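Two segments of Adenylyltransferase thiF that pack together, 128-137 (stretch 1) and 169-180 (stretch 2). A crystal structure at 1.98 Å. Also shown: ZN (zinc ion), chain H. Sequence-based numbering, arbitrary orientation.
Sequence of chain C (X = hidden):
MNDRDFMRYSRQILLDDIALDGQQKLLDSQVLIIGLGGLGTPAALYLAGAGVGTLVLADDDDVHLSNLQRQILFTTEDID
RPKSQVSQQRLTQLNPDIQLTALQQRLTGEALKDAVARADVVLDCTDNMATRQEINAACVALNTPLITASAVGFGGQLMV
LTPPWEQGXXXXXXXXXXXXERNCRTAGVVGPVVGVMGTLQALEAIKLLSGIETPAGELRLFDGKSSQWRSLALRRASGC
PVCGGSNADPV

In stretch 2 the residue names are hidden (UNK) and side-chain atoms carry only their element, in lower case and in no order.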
# COMPACT_ATOMS: atom_id res chain seq x y z
N ASN C 128 -4.41 -19.98 -2.47
CA ASN C 128 -4.28 -21.22 -1.68
C ASN C 128 -2.83 -21.71 -1.77
O ASN C 128 -2.16 -21.47 -2.78
CB ASN C 128 -5.27 -22.28 -2.17
CG ASN C 128 -5.00 -22.70 -3.57
OD1 ASN C 128 -4.27 -23.67 -3.82
ND2 ASN C 128 -5.57 -21.96 -4.52
N MET C 129 -2.38 -22.39 -0.72
CA MET C 129 -1.02 -22.89 -0.60
C MET C 129 -0.58 -23.79 -1.73
O MET C 129 0.50 -23.61 -2.26
CB MET C 129 -0.85 -23.70 0.69
CG MET C 129 -1.28 -23.01 1.95
SD MET C 129 0.20 -22.45 2.73
CE MET C 129 0.31 -20.97 1.90
N ALA C 130 -1.41 -24.76 -2.10
CA ALA C 130 -1.01 -25.71 -3.14
C ALA C 130 -0.63 -25.04 -4.45
O ALA C 130 0.40 -25.38 -5.04
CB ALA C 130 -2.12 -26.76 -3.37
N THR C 131 -1.47 -24.13 -4.94
CA THR C 131 -1.15 -23.41 -6.15
C THR C 131 0.12 -22.54 -5.96
O THR C 131 0.97 -22.47 -6.84
CB THR C 131 -2.33 -22.48 -6.54
OG1 THR C 131 -3.51 -23.28 -6.63
CG2 THR C 131 -2.10 -21.83 -7.86
N ARG C 132 0.22 -21.86 -4.82
CA ARG C 132 1.38 -21.04 -4.58
C ARG C 132 2.63 -21.91 -4.59
O ARG C 132 3.65 -21.51 -5.14
CB ARG C 132 1.25 -20.29 -3.24
CG ARG C 132 0.17 -19.14 -3.23
CD ARG C 132 -0.02 -18.58 -1.81
NE ARG C 132 -1.01 -17.50 -1.74
CZ ARG C 132 -0.77 -16.24 -2.13
NH1 ARG C 132 0.41 -15.88 -2.64
NH2 ARG C 132 -1.71 -15.33 -1.99
N GLN C 133 2.58 -23.10 -3.99
CA GLN C 133 3.80 -23.93 -4.03
C GLN C 133 4.13 -24.34 -5.47
O GLN C 133 5.32 -24.35 -5.87
CB GLN C 133 3.63 -25.19 -3.16
CG GLN C 133 3.45 -24.87 -1.70
CD GLN C 133 4.77 -24.49 -1.03
OE1 GLN C 133 5.80 -24.36 -1.69
NE2 GLN C 133 4.73 -24.30 0.29
N GLU C 134 3.10 -24.62 -6.29
CA GLU C 134 3.34 -25.04 -7.67
C GLU C 134 3.99 -23.91 -8.48
O GLU C 134 4.87 -24.15 -9.29
CB GLU C 134 2.02 -25.53 -8.38
CG GLU C 134 2.32 -26.69 -9.38
CD GLU C 134 1.27 -26.94 -10.49
OE1 GLU C 134 0.06 -26.74 -10.27
OE2 GLU C 134 1.66 -27.38 -11.60
N ILE C 135 3.53 -22.67 -8.28
CA ILE C 135 4.08 -21.54 -8.98
C ILE C 135 5.56 -21.29 -8.60
O ILE C 135 6.39 -21.00 -9.46
CB ILE C 135 3.24 -20.24 -8.67
CG1 ILE C 135 1.84 -20.38 -9.32
CG2 ILE C 135 3.93 -18.99 -9.23
CD1 ILE C 135 0.78 -19.33 -8.69
N ASN C 136 5.83 -21.37 -7.30
CA ASN C 136 7.16 -21.18 -6.79
C ASN C 136 8.11 -22.24 -7.40
O ASN C 136 9.23 -21.92 -7.81
CB ASN C 136 7.17 -21.31 -5.27
CG ASN C 136 8.60 -21.33 -4.69
OD1 ASN C 136 9.27 -20.31 -4.66
ND2 ASN C 136 9.06 -22.50 -4.24
N ALA C 137 7.65 -23.49 -7.45
CA ALA C 137 8.48 -24.59 -8.00
C ALA C 137 8.79 -24.31 -9.47
O ALA C 137 9.90 -24.52 -9.93
CB ALA C 137 7.75 -25.93 -7.85
N UNK C 169 13.51 -19.64 -1.39
CA UNK C 169 12.33 -19.49 -2.23
C UNK C 169 11.10 -19.56 -1.32
O UNK C 169 11.22 -19.53 -0.04
c UNK C 169 12.34 -20.64 -3.30
s UNK C 169 11.96 -22.24 -2.59
N UNK C 170 9.92 -19.67 -1.91
CA UNK C 170 8.68 -19.64 -1.07
C UNK C 170 8.63 -20.88 -0.17
O UNK C 170 8.18 -20.84 0.99
c UNK C 170 5.35 -20.62 -0.92
c UNK C 170 6.10 -19.49 -1.22
c UNK C 170 4.27 -18.12 -0.33
c UNK C 170 5.56 -18.24 -0.91
c UNK C 170 3.57 -19.27 -0.07
o UNK C 170 2.31 -19.24 0.46
c UNK C 170 7.43 -19.62 -1.96
c UNK C 170 4.11 -20.52 -0.36
N UNK C 171 9.11 -21.99 -0.73
CA UNK C 171 9.14 -23.26 -0.01
C UNK C 171 10.20 -23.27 1.11
O UNK C 171 10.07 -24.06 2.04
c UNK C 171 8.49 -26.49 0.17
n UNK C 171 10.12 -26.84 2.55
n UNK C 171 8.85 -27.77 0.80
c UNK C 171 9.38 -24.42 -1.01
c UNK C 171 9.70 -25.80 -0.38
c UNK C 171 9.60 -27.90 1.90
n UNK C 171 9.82 -29.11 2.39
N UNK C 172 11.20 -22.40 1.08
CA UNK C 172 12.16 -22.37 2.22
C UNK C 172 11.48 -21.80 3.46
O UNK C 172 11.78 -22.16 4.60
s UNK C 172 14.52 -22.07 0.64
c UNK C 172 13.39 -21.48 1.95
N UNK C 173 10.55 -20.88 3.24
CA UNK C 173 9.83 -20.23 4.33
C UNK C 173 8.62 -21.02 4.81
O UNK C 173 8.34 -21.09 6.00
c UNK C 173 9.36 -18.83 3.84
c UNK C 173 8.13 -16.63 4.08
c UNK C 173 9.25 -17.76 6.08
c UNK C 173 8.48 -18.00 4.77
N UNK C 174 7.84 -21.53 3.85
CA UNK C 174 6.63 -22.29 4.10
C UNK C 174 6.76 -23.71 3.57
O UNK C 174 6.64 -23.98 2.34
c UNK C 174 4.82 -18.27 5.05
c UNK C 174 4.43 -18.09 7.39
n UNK C 174 5.00 -17.94 3.73
c UNK C 174 5.19 -20.17 3.81
c UNK C 174 4.57 -17.46 6.16
c UNK C 174 4.53 -19.49 7.51
c UNK C 174 5.22 -19.08 2.99
c UNK C 174 5.42 -21.62 3.38
c UNK C 174 4.94 -19.68 5.14
c UNK C 174 4.79 -20.30 6.40
N UNK C 175 6.99 -24.66 4.48
CA UNK C 175 7.11 -26.04 3.99
C UNK C 175 5.70 -26.60 3.75
O UNK C 175 5.52 -27.55 3.01
c UNK C 175 8.55 -25.68 5.93
c UNK C 175 7.81 -26.78 5.16
c UNK C 175 7.58 -24.48 5.82
N UNK C 176 4.69 -25.97 4.34
CA UNK C 176 3.29 -26.45 4.24
C UNK C 176 2.66 -26.42 2.86
O UNK C 176 2.86 -25.47 2.09
o UNK C 176 2.89 -25.87 7.49
o UNK C 176 3.81 -24.20 6.40
c UNK C 176 3.07 -25.20 6.45
c UNK C 176 2.38 -25.63 5.17
N UNK C 177 1.84 -27.43 2.58
CA UNK C 177 1.15 -27.50 1.29
C UNK C 177 -0.35 -27.14 1.46
O UNK C 177 -1.10 -27.15 0.48
c UNK C 177 1.27 -28.90 0.70
c UNK C 177 1.23 -28.90 -0.81
n UNK C 177 0.06 -28.58 -1.37
o UNK C 177 2.24 -29.17 -1.47
N UNK C 178 -0.76 -26.83 2.69
CA UNK C 178 -2.16 -26.48 3.02
C UNK C 178 -2.12 -25.62 4.29
O UNK C 178 -1.17 -25.72 5.06
c UNK C 178 -2.85 -30.00 4.68
c UNK C 178 -2.96 -27.76 3.30
c UNK C 178 -2.10 -28.80 4.10
n UNK C 178 -3.83 -30.51 3.94
o UNK C 178 -2.53 -30.46 5.78
N UNK C 179 -3.12 -24.76 4.50
CA UNK C 179 -3.12 -23.98 5.75
C UNK C 179 -3.44 -24.94 6.90
O UNK C 179 -3.95 -26.04 6.67
o UNK C 179 -5.58 -21.07 4.01
o UNK C 179 -4.48 -19.33 4.78
c UNK C 179 -4.14 -22.84 5.70
c UNK C 179 -4.61 -20.57 4.62
c UNK C 179 -3.54 -21.53 5.16
N UNK C 180 -3.14 -24.56 8.14
CA UNK C 180 -3.43 -25.51 9.23
C UNK C 180 -4.83 -25.55 9.86
O UNK C 180 -5.66 -24.65 9.66
c UNK C 180 -2.33 -25.20 10.25
c UNK C 180 -2.30 -23.43 8.61
c UNK C 180 -2.18 -23.69 10.12
ZN ZN H . 13.77 -23.07 -1.28
O HOH W 1 -3.94 -25.71 -0.65

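Position 169 carries one carbon and then one sulfur. The sulfur lies 2.4 Å from ZN, and Asn136 ND2 donates a hydrogen bond to it at 3.3 Å. A lone terminal sulfur on CB is cysteine, so this is Cys169, a zinc ligand through SG. It is also the N-cap of the short helix that follows.

Position 170 has one carbon, then a ring of six carbons bearing one oxygen. That oxygen is 3.0 Å from Met129 CE and 3.3 Å from Arg132 CD. This is Tyr170. Its side chain sits among Met129, Arg132, Gln133 and Asn136. Met129 CE and Gln133 OE1 lie at the ring edge, near its plane. The backbone N of Tyr170 donates to Asn136 OD1 at 2.9 Å.

Position 171 shows three carbons, a nitrogen, then a carbon carrying two more nitrogens. Its CB is 3.6 Å from Gln133 OE1, but the end of the side chain leads away from stretch 1. The nitrogen-rich end is a guanidinium, hence Arg171.

Position 172 has one carbon and one sulfur, with no contact to stretch 1. The sulfur is 2.3 Å from ZN. This is Cys172, the second zinc ligand here; its SG also accepts a hydrogen bond from Cys169 N at 3.3 Å.

Position 173 has four carbons, forked at the second. This is Leu173. It does not reach stretch 1.

Position 174 has one carbon, then fused five- and six-membered rings holding eight carbons and one nitrogen. Only tryptophan fits: Trp174. CB points toward stretch 1, yet the indole leads away. Its backbone O accepts from Gln133 NE2 at 2.8 Å.

Position 175 has three carbons closing a ring onto the backbone N. This is Pro175, with CB turned away.

Position 176 has two carbons, the second carrying two oxygens. Two oxygens on the second carbon make a carboxylate, so this is Asp176. Its backbone O takes the second bond from Gln133 NE2, also 2.8 Å.

Position 177 has two carbons, the second carrying one oxygen and one nitrogen. Its nitrogen is 3.5 Å from Ala130 CB, and its backbone O is 3.5 Å from Met129 CB. This is Asn177.

Position 178 has three carbons, the third with one oxygen and one nitrogen: Gln178. Its CB points away, while its backbone C is 3.6 Å from Met129 CG.

Position 179 has three carbons, the third carrying two oxygens. Its second carbon is 4.2 Å from Met129 CG. This is Glu179.

Position 180 again closes three carbons onto the backbone N. This is Pro180, out of reach.

The contact combines a tyrosine set among four side chains with two side-chain amides that bond to backbone atoms and a sulfur. Tyr170 packs against the helix of stretch 1. Asn136 holds the start of the short helix, bonding Tyr170 N and the zinc-bound Cys169 SG. Gln133 NE2 spends both hydrogens on the carbonyls of Trp174 and Asp176, fixing the turn after that helix. Met129 covers the backbone beyond. The buried surface totals 598 Å².

Stretch 2 169-180: CYRCLWPDNQEP
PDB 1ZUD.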